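Local coordinates for protein LP04448p (Drosophila melanogaster, PDB 4QMH) that probably promotes microtubule polymerization as an XMAP215-family protein with an array of tubulin-binding TOG domains, here represented by the fourth, at residues V12-Q17 against Q42-E47; I51-G56 against C92-R97; A117-I122 against W156-D161; H182-I187 against Q221-K226; E200-I205 against E234-N239. All blocks are in the same frame, centred on the assembly; numbering follows the deposited sequence.

Contact 1: residues V12-Q17 against Q42-E47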
# COMPACT_ATOMS: atom_id res chain seq x y z
N VAL A 12 -13.47 20.24 -9.35
CA VAL A 12 -14.05 20.95 -8.22
C VAL A 12 -13.11 20.89 -7.02
O VAL A 12 -12.60 19.82 -6.69
CB VAL A 12 -15.41 20.33 -7.83
CG1 VAL A 12 -15.98 21.00 -6.58
CG2 VAL A 12 -16.40 20.42 -9.00
N ASP A 13 -12.90 22.02 -6.36
CA ASP A 13 -12.18 22.02 -5.10
C ASP A 13 -13.18 21.73 -3.98
O ASP A 13 -14.01 22.57 -3.67
CB ASP A 13 -11.50 23.38 -4.87
CG ASP A 13 -10.70 23.42 -3.58
OD1 ASP A 13 -10.52 22.36 -2.94
OD2 ASP A 13 -10.25 24.52 -3.20
N ILE A 14 -13.11 20.54 -3.40
CA ILE A 14 -14.05 20.19 -2.33
C ILE A 14 -13.53 20.54 -0.93
O ILE A 14 -14.21 20.29 0.06
CB ILE A 14 -14.47 18.69 -2.36
CG1 ILE A 14 -13.26 17.78 -2.13
CG2 ILE A 14 -15.21 18.37 -3.65
CD1 ILE A 14 -13.65 16.33 -1.86
N ALA A 15 -12.33 21.10 -0.85
CA ALA A 15 -11.79 21.47 0.46
C ALA A 15 -12.77 22.27 1.33
O ALA A 15 -12.91 21.98 2.51
CB ALA A 15 -10.46 22.20 0.33
N PRO A 16 -13.44 23.28 0.75
CA PRO A 16 -14.38 24.05 1.57
C PRO A 16 -15.51 23.21 2.18
O PRO A 16 -16.09 23.62 3.18
CB PRO A 16 -14.96 25.06 0.57
CG PRO A 16 -13.86 25.26 -0.41
CD PRO A 16 -13.25 23.90 -0.58
N GLN A 17 -15.80 22.06 1.58
CA GLN A 17 -16.88 21.19 2.08
C GLN A 17 -16.40 20.24 3.17
O GLN A 17 -17.21 19.60 3.85
CB GLN A 17 -17.49 20.38 0.93
CG GLN A 17 -18.22 21.21 -0.11
CD GLN A 17 -19.02 20.36 -1.09
OE1 GLN A 17 -20.04 19.77 -0.74
NE2 GLN A 17 -18.55 20.30 -2.32
N GLN A 42 -19.35 10.67 0.94
CA GLN A 42 -19.55 9.95 -0.31
C GLN A 42 -20.36 10.80 -1.27
O GLN A 42 -20.07 10.86 -2.46
CB GLN A 42 -20.25 8.63 -0.05
CG GLN A 42 -20.23 7.66 -1.23
CD GLN A 42 -21.24 8.01 -2.32
OE1 GLN A 42 -21.06 7.63 -3.48
NE2 GLN A 42 -22.31 8.70 -1.94
N ALA A 43 -21.37 11.49 -0.74
CA ALA A 43 -22.25 12.33 -1.56
C ALA A 43 -21.51 13.56 -2.08
O ALA A 43 -21.75 14.01 -3.21
CB ALA A 43 -23.51 12.71 -0.79
N ILE A 44 -20.62 14.12 -1.26
CA ILE A 44 -19.82 15.28 -1.65
C ILE A 44 -18.94 14.91 -2.83
O ILE A 44 -18.87 15.66 -3.82
CB ILE A 44 -18.92 15.78 -0.49
CG1 ILE A 44 -19.76 16.51 0.57
CG2 ILE A 44 -17.86 16.73 -1.02
CD1 ILE A 44 -19.03 16.69 1.89
N ILE A 45 -18.26 13.77 -2.74
CA ILE A 45 -17.40 13.31 -3.83
C ILE A 45 -18.21 12.99 -5.09
O ILE A 45 -17.84 13.41 -6.19
CB ILE A 45 -16.53 12.10 -3.41
CG1 ILE A 45 -15.66 12.48 -2.21
CG2 ILE A 45 -15.67 11.65 -4.59
CD1 ILE A 45 -15.08 11.29 -1.47
N SER A 46 -19.30 12.24 -4.94
CA SER A 46 -20.15 11.88 -6.08
C SER A 46 -20.68 13.10 -6.82
O SER A 46 -20.72 13.13 -8.06
CB SER A 46 -21.33 11.03 -5.61
OG SER A 46 -20.90 9.71 -5.32
N GLU A 47 -21.11 14.11 -6.07
CA GLU A 47 -21.71 15.29 -6.68
C GLU A 47 -20.66 16.09 -7.45
O GLU A 47 -20.95 16.65 -8.51
CB GLU A 47 -22.36 16.17 -5.60
CG GLU A 47 -22.94 17.49 -6.11
CD GLU A 47 -24.10 17.32 -7.09
OE1 GLU A 47 -24.53 16.17 -7.33
OE2 GLU A 47 -24.58 18.35 -7.63
O HOH W 1 -19.78 18.31 -4.06

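Contact 2: residues I51-G56 against C92-R97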
# COMPACT_ATOMS: atom_id res chain seq x y z
N ILE A 51 -12.35 16.09 -8.86
CA ILE A 51 -11.93 17.03 -7.82
C ILE A 51 -10.44 17.37 -7.88
O ILE A 51 -9.64 16.65 -8.47
CB ILE A 51 -12.28 16.51 -6.40
CG1 ILE A 51 -11.48 15.25 -6.05
CG2 ILE A 51 -13.79 16.22 -6.27
CD1 ILE A 51 -11.78 14.67 -4.69
N LYS A 52 -10.09 18.50 -7.27
CA LYS A 52 -8.70 18.90 -7.12
C LYS A 52 -8.08 18.09 -5.98
O LYS A 52 -8.80 17.46 -5.21
CB LYS A 52 -8.62 20.40 -6.81
CG LYS A 52 -9.28 21.28 -7.84
CD LYS A 52 -8.85 22.73 -7.65
CE LYS A 52 -9.61 23.66 -8.58
NZ LYS A 52 -9.45 23.29 -10.01
N PRO A 53 -6.75 18.11 -5.86
CA PRO A 53 -6.10 17.34 -4.79
C PRO A 53 -6.24 17.96 -3.40
O PRO A 53 -5.92 17.33 -2.40
CB PRO A 53 -4.62 17.37 -5.19
CG PRO A 53 -4.60 17.76 -6.63
CD PRO A 53 -5.78 18.65 -6.82
N SER A 54 -6.71 19.20 -3.34
CA SER A 54 -6.86 19.91 -2.07
C SER A 54 -8.13 19.46 -1.34
O SER A 54 -9.25 19.76 -1.77
CB SER A 54 -6.92 21.42 -2.33
OG SER A 54 -7.84 21.74 -3.36
N ILE A 55 -7.95 18.73 -0.24
CA ILE A 55 -9.10 18.20 0.50
C ILE A 55 -9.05 18.56 1.98
O ILE A 55 -9.55 17.82 2.83
CB ILE A 55 -9.26 16.67 0.28
CG1 ILE A 55 -7.95 15.93 0.60
CG2 ILE A 55 -9.71 16.40 -1.16
CD1 ILE A 55 -8.05 14.42 0.47
N GLY A 56 -8.45 19.70 2.29
CA GLY A 56 -8.39 20.16 3.67
C GLY A 56 -7.65 19.13 4.51
O GLY A 56 -6.57 18.69 4.14
N CYS A 92 -4.14 12.02 -6.74
CA CYS A 92 -4.23 11.12 -5.60
C CYS A 92 -2.85 10.82 -4.99
O CYS A 92 -2.77 10.45 -3.83
CB CYS A 92 -4.99 9.83 -5.94
SG CYS A 92 -4.09 8.72 -7.04
N ARG A 93 -1.77 11.01 -5.75
CA ARG A 93 -0.43 10.75 -5.22
C ARG A 93 -0.14 11.62 -4.00
O ARG A 93 0.70 11.29 -3.15
CB ARG A 93 0.65 10.97 -6.28
CG ARG A 93 0.84 12.41 -6.68
CD ARG A 93 2.11 12.62 -7.51
NE ARG A 93 2.32 14.02 -7.86
CZ ARG A 93 3.49 14.53 -8.27
NH1 ARG A 93 4.56 13.76 -8.37
NH2 ARG A 93 3.58 15.82 -8.56
N ASN A 94 -0.84 12.75 -3.91
CA ASN A 94 -0.64 13.70 -2.82
C ASN A 94 -0.98 13.13 -1.45
O ASN A 94 -0.53 13.65 -0.43
CB ASN A 94 -1.46 14.97 -3.02
CG ASN A 94 -0.98 15.81 -4.20
OD1 ASN A 94 -0.32 15.32 -5.11
ND2 ASN A 94 -1.33 17.09 -4.18
N HIS A 95 -1.76 12.06 -1.44
CA HIS A 95 -2.30 11.53 -0.19
C HIS A 95 -1.85 10.12 0.12
O HIS A 95 -2.31 9.53 1.09
CB HIS A 95 -3.82 11.61 -0.24
CG HIS A 95 -4.30 12.98 -0.53
ND1 HIS A 95 -4.15 14.01 0.37
CD2 HIS A 95 -4.83 13.54 -1.65
CE1 HIS A 95 -4.61 15.13 -0.15
NE2 HIS A 95 -5.03 14.87 -1.38
N VAL A 96 -0.92 9.61 -0.67
CA VAL A 96 -0.41 8.26 -0.48
C VAL A 96 0.22 8.06 0.90
O VAL A 96 -0.01 7.06 1.58
CB VAL A 96 0.57 7.88 -1.62
CG1 VAL A 96 1.45 6.70 -1.22
CG2 VAL A 96 -0.20 7.58 -2.89
N ARG A 97 1.01 9.04 1.34
CA ARG A 97 1.64 8.93 2.65
C ARG A 97 0.62 8.76 3.80
O ARG A 97 0.88 8.04 4.77
CB ARG A 97 2.54 10.14 2.90
CG ARG A 97 3.30 10.11 4.18
CD ARG A 97 4.23 11.30 4.26
NE ARG A 97 4.87 11.36 5.56
CZ ARG A 97 5.98 10.71 5.86
NH1 ARG A 97 6.57 9.95 4.94
NH2 ARG A 97 6.50 10.82 7.07
O HOH W 2 -3.00 18.01 -1.97

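Contact 3: residues A117-I122 against W156-D161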
# COMPACT_ATOMS: atom_id res chain seq x y z
N ALA A 117 -10.47 -5.44 -1.39
CA ALA A 117 -10.77 -4.01 -1.40
C ALA A 117 -9.49 -3.22 -1.17
O ALA A 117 -9.26 -2.19 -1.81
CB ALA A 117 -11.82 -3.67 -0.35
N ALA A 118 -8.65 -3.71 -0.26
CA ALA A 118 -7.40 -3.03 0.06
C ALA A 118 -6.47 -3.06 -1.16
O ALA A 118 -5.85 -2.05 -1.51
CB ALA A 118 -6.74 -3.67 1.27
N LEU A 119 -6.37 -4.22 -1.80
CA LEU A 119 -5.53 -4.36 -3.00
C LEU A 119 -6.02 -3.44 -4.12
O LEU A 119 -5.23 -2.86 -4.84
CB LEU A 119 -5.53 -5.81 -3.48
CG LEU A 119 -4.57 -6.76 -2.78
CD1 LEU A 119 -4.77 -8.18 -3.30
CD2 LEU A 119 -3.12 -6.31 -2.98
N ASN A 120 -7.34 -3.32 -4.25
CA ASN A 120 -7.93 -2.49 -5.29
C ASN A 120 -7.64 -1.02 -5.09
O ASN A 120 -7.39 -0.29 -6.04
CB ASN A 120 -9.44 -2.71 -5.34
CG ASN A 120 -9.81 -4.08 -5.86
OD1 ASN A 120 -9.08 -4.67 -6.66
ND2 ASN A 120 -10.96 -4.59 -5.43
N CYS A 121 -7.68 -0.58 -3.83
CA CYS A 121 -7.28 0.78 -3.50
C CYS A 121 -5.83 1.00 -3.87
O CYS A 121 -5.49 2.01 -4.48
CB CYS A 121 -7.42 1.05 -2.01
SG CYS A 121 -9.02 1.65 -1.52
N ILE A 122 -4.97 0.08 -3.46
CA ILE A 122 -3.56 0.23 -3.73
C ILE A 122 -3.34 0.36 -5.23
O ILE A 122 -2.68 1.28 -5.69
CB ILE A 122 -2.73 -0.94 -3.17
CG1 ILE A 122 -2.74 -0.89 -1.64
CG2 ILE A 122 -1.31 -0.86 -3.70
CD1 ILE A 122 -2.20 -2.15 -0.94
N TRP A 156 3.89 -9.77 -0.31
CA TRP A 156 4.89 -10.38 -1.18
C TRP A 156 4.33 -10.71 -2.57
O TRP A 156 5.04 -10.60 -3.57
CB TRP A 156 5.52 -11.62 -0.54
CG TRP A 156 6.52 -11.30 0.54
CD1 TRP A 156 6.48 -11.71 1.85
CD2 TRP A 156 7.71 -10.50 0.41
NE1 TRP A 156 7.56 -11.22 2.53
CE2 TRP A 156 8.33 -10.47 1.68
CE3 TRP A 156 8.31 -9.81 -0.65
CZ2 TRP A 156 9.52 -9.78 1.92
CZ3 TRP A 156 9.49 -9.12 -0.41
CH2 TRP A 156 10.09 -9.11 0.87
N ALA A 157 3.06 -11.11 -2.65
CA ALA A 157 2.47 -11.41 -3.96
C ALA A 157 2.42 -10.14 -4.78
O ALA A 157 2.69 -10.14 -5.97
CB ALA A 157 1.07 -11.97 -3.79
N TRP A 158 2.05 -9.04 -4.11
CA TRP A 158 1.91 -7.76 -4.80
C TRP A 158 3.27 -7.27 -5.27
O TRP A 158 3.41 -6.82 -6.40
CB TRP A 158 1.24 -6.75 -3.88
CG TRP A 158 1.03 -5.38 -4.49
CD1 TRP A 158 0.02 -5.00 -5.32
CD2 TRP A 158 1.84 -4.22 -4.28
NE1 TRP A 158 0.15 -3.66 -5.65
CE2 TRP A 158 1.27 -3.16 -5.03
CE3 TRP A 158 3.00 -3.97 -3.54
CZ2 TRP A 158 1.81 -1.88 -5.05
CZ3 TRP A 158 3.55 -2.70 -3.57
CH2 TRP A 158 2.95 -1.67 -4.32
N LEU A 159 4.28 -7.37 -4.41
CA LEU A 159 5.62 -6.96 -4.82
C LEU A 159 6.12 -7.82 -5.96
O LEU A 159 6.73 -7.32 -6.90
CB LEU A 159 6.59 -7.02 -3.63
CG LEU A 159 6.35 -5.98 -2.53
CD1 LEU A 159 7.11 -6.35 -1.25
CD2 LEU A 159 6.75 -4.59 -3.00
N ALA A 160 5.86 -9.13 -5.90
CA ALA A 160 6.33 -10.04 -6.94
C ALA A 160 5.67 -9.72 -8.27
O ALA A 160 6.27 -9.84 -9.33
CB ALA A 160 6.05 -11.51 -6.54
N ASP A 161 4.42 -9.29 -8.19
CA ASP A 161 3.61 -8.97 -9.36
C ASP A 161 4.02 -7.63 -9.97
O ASP A 161 4.11 -7.51 -11.18
CB ASP A 161 2.13 -8.96 -8.97
CG ASP A 161 1.21 -8.69 -10.15
OD1 ASP A 161 1.44 -9.28 -11.23
OD2 ASP A 161 0.26 -7.89 -10.00

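Contact 4: residues H182-I187 against Q221-K226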
# COMPACT_ATOMS: atom_id res chain seq x y z
N HIS A 182 13.62 -8.53 5.35
CA HIS A 182 12.35 -9.23 5.49
C HIS A 182 12.26 -10.31 4.42
O HIS A 182 11.77 -11.40 4.68
CB HIS A 182 11.19 -8.25 5.41
CG HIS A 182 11.33 -7.10 6.35
ND1 HIS A 182 11.25 -7.25 7.71
CD2 HIS A 182 11.59 -5.79 6.12
CE1 HIS A 182 11.44 -6.07 8.29
NE2 HIS A 182 11.65 -5.17 7.35
N LEU A 183 12.77 -10.02 3.23
CA LEU A 183 12.80 -11.03 2.19
C LEU A 183 13.61 -12.23 2.67
O LEU A 183 13.19 -13.38 2.51
CB LEU A 183 13.44 -10.45 0.93
CG LEU A 183 13.58 -11.43 -0.23
CD1 LEU A 183 12.22 -11.75 -0.80
CD2 LEU A 183 14.45 -10.78 -1.30
N TYR A 184 14.78 -11.97 3.26
CA TYR A 184 15.67 -13.06 3.66
C TYR A 184 15.10 -13.90 4.79
O TYR A 184 15.36 -15.11 4.89
CB TYR A 184 17.06 -12.52 4.01
CG TYR A 184 17.84 -12.01 2.81
CD1 TYR A 184 17.35 -12.18 1.52
CD2 TYR A 184 19.08 -11.39 2.97
CE1 TYR A 184 18.06 -11.73 0.42
CE2 TYR A 184 19.80 -10.94 1.87
CZ TYR A 184 19.28 -11.11 0.60
OH TYR A 184 19.98 -10.67 -0.50
N ALA A 185 14.30 -13.29 5.65
CA ALA A 185 13.62 -14.05 6.69
C ALA A 185 12.44 -14.83 6.12
O ALA A 185 12.24 -16.01 6.44
CB ALA A 185 13.14 -13.14 7.79
N HIS A 186 11.65 -14.18 5.27
CA HIS A 186 10.39 -14.76 4.81
C HIS A 186 10.53 -15.85 3.75
O HIS A 186 9.64 -16.67 3.59
CB HIS A 186 9.41 -13.66 4.38
CG HIS A 186 9.07 -12.70 5.47
ND1 HIS A 186 8.41 -11.51 5.25
CD2 HIS A 186 9.30 -12.75 6.80
CE1 HIS A 186 8.26 -10.87 6.39
NE2 HIS A 186 8.80 -11.60 7.35
N ILE A 187 11.66 -15.85 3.04
CA ILE A 187 12.01 -16.96 2.18
C ILE A 187 12.00 -18.25 2.98
O ILE A 187 11.77 -19.33 2.43
CB ILE A 187 13.42 -16.76 1.59
CG1 ILE A 187 13.34 -15.84 0.37
CG2 ILE A 187 14.05 -18.09 1.20
CD1 ILE A 187 14.70 -15.40 -0.09
N GLN A 221 24.48 -8.88 6.60
CA GLN A 221 23.40 -9.08 7.57
C GLN A 221 23.49 -10.45 8.26
O GLN A 221 22.93 -10.65 9.34
CB GLN A 221 22.04 -8.88 6.88
CG GLN A 221 21.88 -7.45 6.35
CD GLN A 221 20.67 -7.26 5.44
OE1 GLN A 221 19.80 -8.13 5.36
NE2 GLN A 221 20.62 -6.12 4.76
N LYS A 222 24.19 -11.39 7.63
CA LYS A 222 24.40 -12.70 8.23
C LYS A 222 23.10 -13.32 8.74
O LYS A 222 23.04 -13.79 9.88
CB LYS A 222 25.40 -12.61 9.38
CG LYS A 222 26.76 -12.07 9.00
CD LYS A 222 27.69 -12.07 10.21
CE LYS A 222 29.12 -11.81 9.80
NZ LYS A 222 29.30 -10.46 9.23
N PRO A 223 22.05 -13.35 7.90
CA PRO A 223 20.83 -13.99 8.39
C PRO A 223 21.04 -15.49 8.49
O PRO A 223 22.03 -16.01 7.97
CB PRO A 223 19.82 -13.67 7.28
CG PRO A 223 20.65 -13.60 6.05
CD PRO A 223 21.94 -12.95 6.48
N ALA A 224 20.12 -16.18 9.16
CA ALA A 224 20.13 -17.63 9.22
C ALA A 224 19.81 -18.20 7.84
O ALA A 224 19.22 -17.51 7.00
CB ALA A 224 19.10 -18.11 10.24
N SER A 225 20.20 -19.45 7.62
CA SER A 225 19.89 -20.14 6.37
C SER A 225 20.55 -19.47 5.17
O SER A 225 19.95 -19.36 4.10
CB SER A 225 18.38 -20.21 6.16
OG SER A 225 17.76 -20.92 7.23
N LYS A 226 21.79 -19.03 5.36
CA LYS A 226 22.54 -18.37 4.29
C LYS A 226 22.57 -19.20 3.01
O LYS A 226 22.49 -18.65 1.91
CB LYS A 226 23.96 -18.04 4.75
CG LYS A 226 24.83 -17.39 3.67
CD LYS A 226 26.20 -16.98 4.22
CE LYS A 226 26.07 -15.98 5.37
NZ LYS A 226 25.64 -14.60 4.95
O HOH W 3 16.61 -16.25 7.10

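Contact 5: residues E200-I205 against E234-N239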
# COMPACT_ATOMS: atom_id res chain seq x y z
N GLU A 200 8.89 -15.90 -4.77
CA GLU A 200 8.46 -15.36 -6.06
C GLU A 200 8.86 -13.89 -6.22
O GLU A 200 8.96 -13.40 -7.33
CB GLU A 200 6.96 -15.53 -6.26
CG GLU A 200 6.56 -16.99 -6.37
CD GLU A 200 5.10 -17.18 -6.70
OE1 GLU A 200 4.41 -16.16 -6.94
OE2 GLU A 200 4.65 -18.34 -6.73
N ALA A 201 9.08 -13.21 -5.10
CA ALA A 201 9.42 -11.79 -5.11
C ALA A 201 10.92 -11.56 -5.27
O ALA A 201 11.37 -10.44 -5.48
CB ALA A 201 8.91 -11.13 -3.83
N VAL A 202 11.71 -12.63 -5.14
CA VAL A 202 13.17 -12.47 -5.23
C VAL A 202 13.58 -11.82 -6.55
O VAL A 202 14.37 -10.86 -6.56
CB VAL A 202 13.89 -13.82 -5.07
CG1 VAL A 202 15.39 -13.66 -5.37
CG2 VAL A 202 13.71 -14.35 -3.65
N LEU A 203 13.02 -12.30 -7.66
CA LEU A 203 13.39 -11.77 -8.97
C LEU A 203 13.05 -10.29 -9.09
O LEU A 203 13.86 -9.48 -9.55
CB LEU A 203 12.73 -12.56 -10.10
CG LEU A 203 13.02 -12.03 -11.51
CD1 LEU A 203 14.51 -12.09 -11.80
CD2 LEU A 203 12.22 -12.82 -12.54
N GLY A 204 11.84 -9.93 -8.67
CA GLY A 204 11.43 -8.54 -8.69
C GLY A 204 12.35 -7.61 -7.91
O GLY A 204 12.68 -6.53 -8.38
N ILE A 205 12.73 -8.01 -6.70
CA ILE A 205 13.69 -7.24 -5.90
C ILE A 205 15.01 -7.13 -6.64
O ILE A 205 15.59 -6.05 -6.75
CB ILE A 205 13.93 -7.91 -4.51
CG1 ILE A 205 12.61 -8.01 -3.73
CG2 ILE A 205 15.01 -7.16 -3.73
CD1 ILE A 205 12.15 -6.72 -3.09
N GLU A 234 20.72 -17.22 -6.53
CA GLU A 234 21.31 -17.84 -7.71
C GLU A 234 20.24 -18.35 -8.67
O GLU A 234 20.44 -18.35 -9.89
CB GLU A 234 22.27 -18.96 -7.30
CG GLU A 234 23.55 -18.44 -6.68
CD GLU A 234 24.43 -19.52 -6.08
OE1 GLU A 234 23.91 -20.58 -5.68
OE2 GLU A 234 25.66 -19.30 -6.00
N LYS A 235 19.11 -18.77 -8.12
CA LYS A 235 18.00 -19.26 -8.94
C LYS A 235 17.37 -18.12 -9.77
O LYS A 235 16.94 -18.34 -10.90
CB LYS A 235 16.95 -19.96 -8.07
CG LYS A 235 15.81 -20.59 -8.85
CD LYS A 235 14.82 -21.25 -7.92
CE LYS A 235 13.70 -21.95 -8.69
NZ LYS A 235 12.74 -22.64 -7.78
N ALA A 236 17.34 -16.92 -9.20
CA ALA A 236 16.69 -15.77 -9.85
C ALA A 236 17.57 -15.10 -10.89
O ALA A 236 17.09 -14.60 -11.91
CB ALA A 236 16.26 -14.75 -8.80
N ARG A 237 18.87 -15.08 -10.62
CA ARG A 237 19.82 -14.35 -11.44
C ARG A 237 19.72 -14.60 -12.96
O ARG A 237 19.73 -13.66 -13.75
CB ARG A 237 21.23 -14.65 -10.96
CG ARG A 237 22.27 -13.74 -11.51
CD ARG A 237 23.62 -14.30 -11.17
NE ARG A 237 24.68 -13.33 -11.37
CZ ARG A 237 25.93 -13.53 -10.97
NH1 ARG A 237 26.24 -14.66 -10.35
NH2 ARG A 237 26.84 -12.60 -11.18
N PRO A 238 19.65 -15.88 -13.37
CA PRO A 238 19.61 -16.13 -14.82
C PRO A 238 18.32 -15.63 -15.48
O PRO A 238 18.23 -15.61 -16.71
CB PRO A 238 19.73 -17.65 -14.92
CG PRO A 238 19.31 -18.17 -13.58
CD PRO A 238 19.70 -17.12 -12.59
N ASN A 239 17.35 -15.22 -14.67
CA ASN A 239 16.08 -14.73 -15.20
C ASN A 239 15.97 -13.21 -15.24
O ASN A 239 14.94 -12.65 -15.61
CB ASN A 239 14.91 -15.33 -14.42
CG ASN A 239 14.73 -16.80 -14.72
OD1 ASN A 239 14.59 -17.19 -15.88
ND2 ASN A 239 14.79 -17.63 -13.69

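Contact 1: residues V12-Q17 against Q42-E47
The flat amide of Gln17 lies over the side chain of Ile44: CG2 of Ile44 sits beneath one amide face, 3.8 Å from CD of Gln17, and CG1 of Ile44 comes within 3.5 Å of OE1 of Gln17. At the other end of the amide, NE2 of Gln17 donates to a water at 2.9 Å, and that water donates to the backbone O of Ile44 at 2.8 Å. The two side chains run past each other in opposite directions. Beside them Ile14 adds the buried part, its CG2 4.1 Å from CG2 of Ile44 and its CD1 4.4 Å from CG1 of Ile45. CG1 of Ile14 falls between its backbone N and carbonyl carbon (chi1 63°), which leaves CG2 to meet Ile44 while the CG1 branch carries CD1 to Ile45. Asp13 closes an Asx turn, OD1 accepting from the N of Ala15 at 3.0 Å, just ahead of the 3-10 turn that carries Gln17. At the N-terminal end of the TOG alpha-solenoid, this loop packs on helix 31-48 and is tied through Val12 to the loop that follows it, while Ile45 also packs on Leu84 and Ala87 of helix 71-88.

Contact 2: residues I51-G56 against C92-R97
The carbonyl O of Pro53 takes two donors: NE2 of His95 at 2.8 Å and, more weakly, a water at 3.0 Å. The histidine bond lies in the carbonyl plane and almost exactly in the imidazole plane, with an N-H...O angle of 149°. The same water accepts from ND2 of Asn94 at 2.9 Å, so neighbouring side chains reach one carbonyl, one directly and one through solvent. ND2 of Asn94 also lies 3.5 Å from CB of Pro53. CD1 of Ile55 rests over one face of the His95 ring, 3.7 Å from its centroid in a CH-pi contact, and CB of Asn94 lies on the opposite face. CG of His95 stands beside its backbone N (chi1 -55°), which carries the ring across to the loop. Without the imidazole, as with an alanine here, the carbonyl of Pro53 would probably lose its shorter donor and Ile55 the ring beneath its CD1. His95 occupies the N-cap position of helix 96-106 and also touches Met88, so the loop after helix 31-48 is pinned to the start of this helix. NE2 acts as the donor in this bond, consistent with a proton on that nitrogen.

Contact 3: residues A117-I122 against W156-D161
This is a buried apolar contact between two helices near the middle of the alpha-solenoid, the row of antiparallel helix pairs, built from HEAT repeats, that makes up a TOG domain. Helix 112-129 presents Leu119 and Ile122, three residues apart and so on one side of it, to the indole of Trp158 on helix 149-162. Trp158 points from its own helix toward the other, CG anti to its backbone N (chi1 -179°), which sends the ring across the gap between the two backbones; the closest CA atoms, those of Leu119 and Trp158, are still 8.4 Å apart. The CG2 branch of Ile122 meets the nitrogen-side border of the Trp158 indole, CZ2, CE2 and NE1, nearest CZ2 at 3.5 Å. Both partners come in obliquely to the ring. The polar corner of the indole is not left idle: NE1 of Trp158 is hydrogen-bonded to OD1 of Asn123, the residue following Ile122, a bond that should restrain the rotation of the ring. Around the pair, Phe100 and Phe103 of helix 96-106 and Phe134 cover Ile122, and Tyr131 flanks the indole. A serine in place of Trp158 would probably open a gap between the two helices, leaving CG2 of Ile122 without the indole and OD1 of Asn123 without this N-H. Leu119 slides past the indole nearer its root, its CD2 methyl 4.1 Å from CD1 of Trp158.

Contact 4: residues H182-I187 against Q221-K226
Tyr184 carries the contact, and CD2 is the ring atom that does the touching: it lies 4.1 Å from CG of Pro223 and equally 4.1 Å from OE1 of Gln221. The first is plain apolar packing against the pyrrolidine; in the second, the Gln221 side chain crosses that of Tyr184 at about a right angle, with amide and ring planes 49° apart. Here the alpha-solenoid of the TOG domain brings the connection between helices 211-221 and 226-236 up against helix 173-186. Away from the ring, a water bridges the two backbones, donating to the O of Tyr184 at 2.8 Å and to the O of Ala224 at 2.9 Å, so both of its protons are committed to carbonyls. CG of Tyr184 stands beside the backbone N (chi1 -70°), which aims the ring at the loop. The loop, in turn, is shaped by two residues of positive phi. Lys222 leaves helix 211-221 with a phi of 49°, and Pro223 follows with its ring toward the tyrosine; Ser225 takes the N-cap position of helix 226-236 without a capping bond from its side chain. Farther out, Leu218, Ile229 and Leu233 surround the ring, and Leu218 and Ile229 also press on Pro223, so tyrosine and proline share one apolar bed supplied by both helices that the loop joins. The phenol end is anchored beyond this shell, the OH of Tyr184 being hydrogen-bonded to the backbone O of Met214 on helix 211-221.

Contact 5: residues E200-I205 against E234-N239
Leu203 crosses Asn239 at about a right angle; both leucine methyls meet Asn239, and CD1 also reaches O of Ala236. CD1 of Leu203 approaches the carbonyl oxygens, 3.6 Å from O of Ala236 and 3.9 Å from O of Asn239, while CD2 of Leu203 lies 4.1 Å from CB of Asn239. Leu203 leaves its helix beside rather than facing helix 226-236; CG stands anti to the backbone N (chi1 178°), and this swings the branched end round to the partner. Val202, one residue earlier, is directed toward helix 226-236, its CG1 also anti to the backbone N and 3.7 Å from CB of Ala236. The small alanine lets the backbones come near: the CA atoms of Leu203 and Ala236 are 5.3 Å apart, and the methyl of Ala236 rests against both CG1 of Val202 and the stem of Leu203, 4.4 Å from CB of Leu203. The approach falls where helix 192-209 is kinked, the N atoms of Leu203 and Gly204 having no bond to the preceding turn. On the other side, O of Ala236 accepts from N of Asn239 at 2.8 Å, forming the 3-10 turn that carries Asn239 over the leucine. Leu183 and Ile187 back Val202 within the solenoid, Leu240 also covers Leu203, and Arg237 makes a cation-pi contact with Phe211. Between these segments, methyl packing on carbon and carbonyl replaces direct polar bonding, so this part of the join probably depends on close fit.

Contact 3 is the buried one, near the centre of the chain, and packs apolar helix on helix; the other four are partly buried and lie toward the two ends. Contacts 1 and 2 share the N-terminal half and touch, Val12 bonding Lys52 and Asp13 bonding Ser54. Contacts 1, 2 and 4 dock loops and include water bridges. Contacts 4 and 5 occupy the opposite end, their centres about 15 Å apart, and interleave along the chain: helix 226-236 follows the loop of contact 4 and supplies Ala236 to contact 5. Trp156 of contact 3 reaches both, through His186 and Ala201. Direct hydrogen bonding between segments is confined to contact 2.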